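Local structure of CrataBL (Crataeva tapia, 4IHZ) at residues A[23-28]-A[37-42]. The protein inhibits factor Xa and, more weakly, trypsin, and also acts as a lectin that binds glucose and N-acetylglucosamine. Residues are numbered along the deposited sequence; the frame is centred on the assembly and turned at random.
Sequences NLRKNT and LITQLR. With NAG (2-acetamido-2-deoxy-beta-D-glucopyranose), chain C.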
ATOM      1  N   ASN A  23      -4.513  11.642   3.097  1.00 18.06           N
ATOM      2  CA  ASN A  23      -5.423  11.220   2.010  1.00 17.63           C
ATOM      3  C   ASN A  23      -6.824  10.955   2.529  1.00 17.83           C
ATOM      4  O   ASN A  23      -7.818  11.148   1.814  1.00 18.50           O
ATOM      5  CB  ASN A  23      -4.869  10.011   1.236  1.00 18.77           C
ATOM      6  CG  ASN A  23      -5.158   8.716   1.918  1.00 17.63           C
ATOM      7  OD1 ASN A  23      -6.179   8.104   1.671  1.00 16.88           O
ATOM      8  ND2 ASN A  23      -4.237   8.256   2.775  1.00 15.57           N
ATOM      9  N   LEU A  24      -6.908  10.561   3.804  1.00 17.35           N
ATOM     10  CA  LEU A  24      -8.221  10.289   4.412  1.00 17.80           C
ATOM     11  C   LEU A  24      -8.952  11.574   4.740  1.00 19.78           C
ATOM     12  O   LEU A  24     -10.164  11.596   4.729  1.00 20.83           O
ATOM     13  CB  LEU A  24      -8.093   9.353   5.647  1.00 16.90           C
ATOM     14  CG  LEU A  24      -7.597   7.944   5.330  1.00 16.92           C
ATOM     15  CD1 LEU A  24      -7.561   7.110   6.607  1.00 17.50           C
ATOM     16  CD2 LEU A  24      -8.573   7.266   4.327  1.00 17.35           C
ATOM     17  N   ARG A  25      -8.225  12.673   4.955  1.00 19.16           N
ATOM     18  CA  ARG A  25      -8.915  13.946   5.228  1.00 21.37           C
ATOM     19  C   ARG A  25      -9.556  14.453   3.955  1.00 23.91           C
ATOM     20  O   ARG A  25     -10.694  14.943   3.972  1.00 26.04           O
ATOM     21  CB  ARG A  25      -7.915  14.970   5.781  1.00 19.93           C
ATOM     22  CG  ARG A  25      -7.361  14.487   7.110  1.00 19.07           C
ATOM     23  CD  ARG A  25      -6.406  15.533   7.689  1.00 19.52           C
ATOM     24  NE  ARG A  25      -7.173  16.675   8.182  1.00 20.28           N
ATOM     25  CZ  ARG A  25      -6.686  17.521   9.085  1.00 18.70           C
ATOM     26  NH1 ARG A  25      -5.471  17.338   9.527  1.00 20.41           N
ATOM     27  NH2 ARG A  25      -7.442  18.528   9.531  1.00 21.18           N
ATOM     28  N   LYS A  26      -8.841  14.264   2.850  1.00 25.44           N
ATOM     29  CA  LYS A  26      -9.300  14.717   1.532  1.00 27.44           C
ATOM     30  C   LYS A  26     -10.474  13.860   1.058  1.00 27.71           C
ATOM     31  O   LYS A  26     -11.447  14.397   0.496  1.00 29.64           O
ATOM     32  CB  LYS A  26      -8.132  14.738   0.543  1.00 28.03           C
ATOM     33  CG  LYS A  26      -8.514  15.232  -0.885  1.00 34.19           C
ATOM     34  CD  LYS A  26      -8.655  16.743  -0.949  1.00 41.15           C
ATOM     35  CE  LYS A  26      -9.336  17.166  -2.254  1.00 43.16           C
ATOM     36  NZ  LYS A  26      -9.655  18.622  -2.258  1.00 48.33           N
ATOM     37  N   ASN A  27     -10.418  12.556   1.331  1.00 25.75           N
ATOM     38  CA  ASN A  27     -11.515  11.604   1.061  1.00 26.14           C
ATOM     39  C   ASN A  27     -11.863  11.500  -0.433  1.00 27.03           C
ATOM     40  O   ASN A  27     -13.022  11.241  -0.768  1.00 27.86           O
ATOM     41  CB  ASN A  27     -12.801  11.893   1.913  1.00 26.05           C
ATOM     42  CG  ASN A  27     -13.747  10.681   2.023  1.00 26.55           C
ATOM     43  OD1 ASN A  27     -13.402   9.683   2.639  1.00 28.84           O
ATOM     44  ND2 ASN A  27     -14.970  10.786   1.440  1.00 30.07           N
ATOM     45  N   THR A  28     -10.873  11.712  -1.307  1.00 27.02           N
ATOM     46  CA  THR A  28     -11.073  11.494  -2.765  1.00 28.27           C
ATOM     47  C   THR A  28      -9.896  10.708  -3.363  1.00 27.01           C
ATOM     48  O   THR A  28      -8.776  10.819  -2.883  1.00 24.89           O
ATOM     49  CB  THR A  28     -11.262  12.833  -3.538  1.00 30.03           C
ATOM     50  OG1 THR A  28     -10.036  13.553  -3.592  1.00 31.90           O
ATOM     51  CG2 THR A  28     -12.325  13.732  -2.892  1.00 32.71           C
ATOM     52  N   LEU A  37       1.282  12.820   4.450  1.00 16.48           N
ATOM     53  CA  LEU A  37       1.631  13.175   5.823  1.00 15.83           C
ATOM     54  C   LEU A  37       0.632  12.636   6.818  1.00 16.44           C
ATOM     55  O   LEU A  37      -0.501  12.299   6.458  1.00 15.95           O
ATOM     56  CB  LEU A  37       1.669  14.710   5.949  1.00 16.53           C
ATOM     57  CG  LEU A  37       2.678  15.402   5.057  1.00 19.31           C
ATOM     58  CD1 LEU A  37       2.345  16.880   5.184  1.00 22.00           C
ATOM     59  CD2 LEU A  37       4.126  15.113   5.476  1.00 21.45           C
ATOM     60  N   ILE A  38       1.035  12.601   8.091  1.00 15.46           N
ATOM     61  CA  ILE A  38       0.102  12.251   9.157  1.00 16.21           C
ATOM     62  C   ILE A  38      -0.170  13.580   9.860  1.00 16.39           C
ATOM     63  O   ILE A  38       0.743  14.153  10.488  1.00 16.86           O
ATOM     64  CB  ILE A  38       0.759  11.266  10.172  1.00 15.30           C
ATOM     65  CG1 ILE A  38       1.189   9.947   9.501  1.00 17.88           C
ATOM     66  CG2 ILE A  38      -0.193  10.997  11.367  1.00 17.42           C
ATOM     67  CD1 ILE A  38       0.054   9.207   8.841  1.00 18.47           C
ATOM     68  N   THR A  39      -1.393  14.085   9.742  1.00 15.94           N
ATOM     69  CA  THR A  39      -1.694  15.430  10.224  1.00 16.69           C
ATOM     70  C   THR A  39      -2.688  15.415  11.369  1.00 16.22           C
ATOM     71  O   THR A  39      -3.482  14.476  11.517  1.00 16.52           O
ATOM     72  CB  THR A  39      -2.204  16.372   9.117  1.00 18.75           C
ATOM     73  OG1 THR A  39      -3.346  15.780   8.497  1.00 18.67           O
ATOM     74  CG2 THR A  39      -1.074  16.601   8.064  1.00 21.65           C
ATOM     75  N   GLN A  40      -2.679  16.469  12.160  1.00 16.98           N
ATOM     76  CA  GLN A  40      -3.480  16.537  13.341  1.00 17.12           C
ATOM     77  C   GLN A  40      -4.864  17.112  13.060  1.00 17.84           C
ATOM     78  O   GLN A  40      -5.009  18.102  12.339  1.00 19.28           O
ATOM     79  CB  GLN A  40      -2.743  17.385  14.391  1.00 18.06           C
ATOM     80  CG  GLN A  40      -3.377  17.255  15.776  1.00 18.31           C
ATOM     81  CD  GLN A  40      -2.591  17.956  16.828  1.00 20.56           C
ATOM     82  OE1 GLN A  40      -1.990  19.023  16.584  1.00 21.75           O
ATOM     83  NE2 GLN A  40      -2.598  17.395  18.026  1.00 19.21           N
ATOM     84  N   LEU A  41      -5.882  16.480  13.617  1.00 16.48           N
ATOM     85  CA  LEU A  41      -7.249  16.960  13.420  1.00 17.17           C
ATOM     86  C   LEU A  41      -7.601  17.909  14.547  1.00 19.46           C
ATOM     87  O   LEU A  41      -8.006  17.493  15.627  1.00 19.91           O
ATOM     88  CB  LEU A  41      -8.196  15.754  13.459  1.00 17.08           C
ATOM     89  CG  LEU A  41      -7.970  14.667  12.412  1.00 20.89           C
ATOM     90  CD1 LEU A  41      -9.053  13.614  12.522  1.00 23.46           C
ATOM     91  CD2 LEU A  41      -8.057  15.272  11.054  1.00 25.37           C
ATOM     92  N   ARG A  42      -7.352  19.205  14.319  1.00 19.65           N
ATOM     93  CA  ARG A  42      -7.393  20.190  15.408  1.00 23.08           C
ATOM     94  C   ARG A  42      -8.675  20.969  15.654  1.00 24.53           C
ATOM     95  O   ARG A  42      -8.999  21.302  16.808  1.00 25.70           O
ATOM     96  CB  ARG A  42      -6.299  21.208  15.144  1.00 22.76           C
ATOM     97  CG  ARG A  42      -4.954  20.700  15.432  1.00 22.00           C
ATOM     98  CD  ARG A  42      -4.032  21.869  15.500  1.00 25.53           C
ATOM     99  NE  ARG A  42      -3.940  22.474  14.189  1.00 24.65           N
ATOM    100  CZ  ARG A  42      -3.349  23.653  14.001  1.00 26.50           C
ATOM    101  NH1 ARG A  42      -2.854  24.296  15.084  1.00 29.56           N
ATOM    102  NH2 ARG A  42      -3.257  24.154  12.758  1.00 24.16           N
TER
HETATM  103  C1  NAG C   1     -15.904   9.674   1.457  1.00 32.41           C
HETATM  104  C2  NAG C   1     -17.436   9.948   1.374  1.00 35.68           C
HETATM  105  C3  NAG C   1     -18.280   8.659   1.341  1.00 37.49           C
HETATM  106  C4  NAG C   1     -17.745   7.719   0.271  1.00 34.48           C
HETATM  107  C5  NAG C   1     -16.229   7.512   0.491  1.00 30.57           C
HETATM  108  C6  NAG C   1     -15.631   6.592  -0.568  1.00 31.39           C
HETATM  109  C7  NAG C   1     -18.172  12.000   2.459  1.00 44.71           C
HETATM  110  C8  NAG C   1     -18.472  12.678   3.768  1.00 46.37           C
HETATM  111  N2  NAG C   1     -17.771  10.733   2.540  1.00 40.76           N
HETATM  112  O3  NAG C   1     -19.656   8.946   1.065  1.00 42.77           O
HETATM  113  O4  NAG C   1     -18.424   6.465   0.288  1.00 35.47           O
HETATM  114  O5  NAG C   1     -15.542   8.757   0.424  1.00 28.28           O
HETATM  115  O6  NAG C   1     -15.695   7.282  -1.795  1.00 30.21           O
HETATM  116  O7  NAG C   1     -18.311  12.599   1.388  1.00 47.04           O
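R25 NH1 makes two hydrogen bonds to the segment 37-42. The shorter runs from R25 NH1 to T39 OG1, 2.8 Å, with an N-H...O angle of 154°. T39 OG1 lies at the edge of the guanidinium, in its plane. The second goes from R25 NH1 to Q40 O at 3.0 Å and is more bent, 137° at the hydrogen. Here NH1 sits above the carbonyl plane of Q40, and the oxygen is tilted from the guanidinium plane. T39 OG1 is also hydrogen-bonded to D22 OD1, just before the segment 23-28. D22 is thus a second-shell partner that helps position the hydroxyl accepting from R25 NH1.

L41 lays its CD2 methyl over one face of the guanidinium. The methyl is centred on the group, with L41 CD2 3.3 Å from R25 CZ. The two side chains run past each other in opposite directions, and L41 CD2 also reaches back to R25 CD at 3.8 Å. The R25 chain bends at chi3 (73°), which turns its end toward T39 and Q40. The two NH1 bonds and the methyl on the face probably limit rotation of the guanidinium.

CB of Q40 points away from the segment 23-28. In its amide, OE1 bonds to R147 NH2 and NE2 to A17 O. N27, the first residue beyond helix 22-26, has positive phi. Its ND2 is bonded covalently to NAG C1, 1.5 Å, which places the glycan just after the C-terminal end of the helix. NAG is also hydrogen-bonded to D76 of the second subunit.

Strand 38-40 pairs antiparallel with strand 19-21, which leads directly into helix 22-26. A loop then runs from the helix to strand 38-40. R25 thus ties the helix back to that strand, within the beta-trefoil of a Kunitz-type inhibitor.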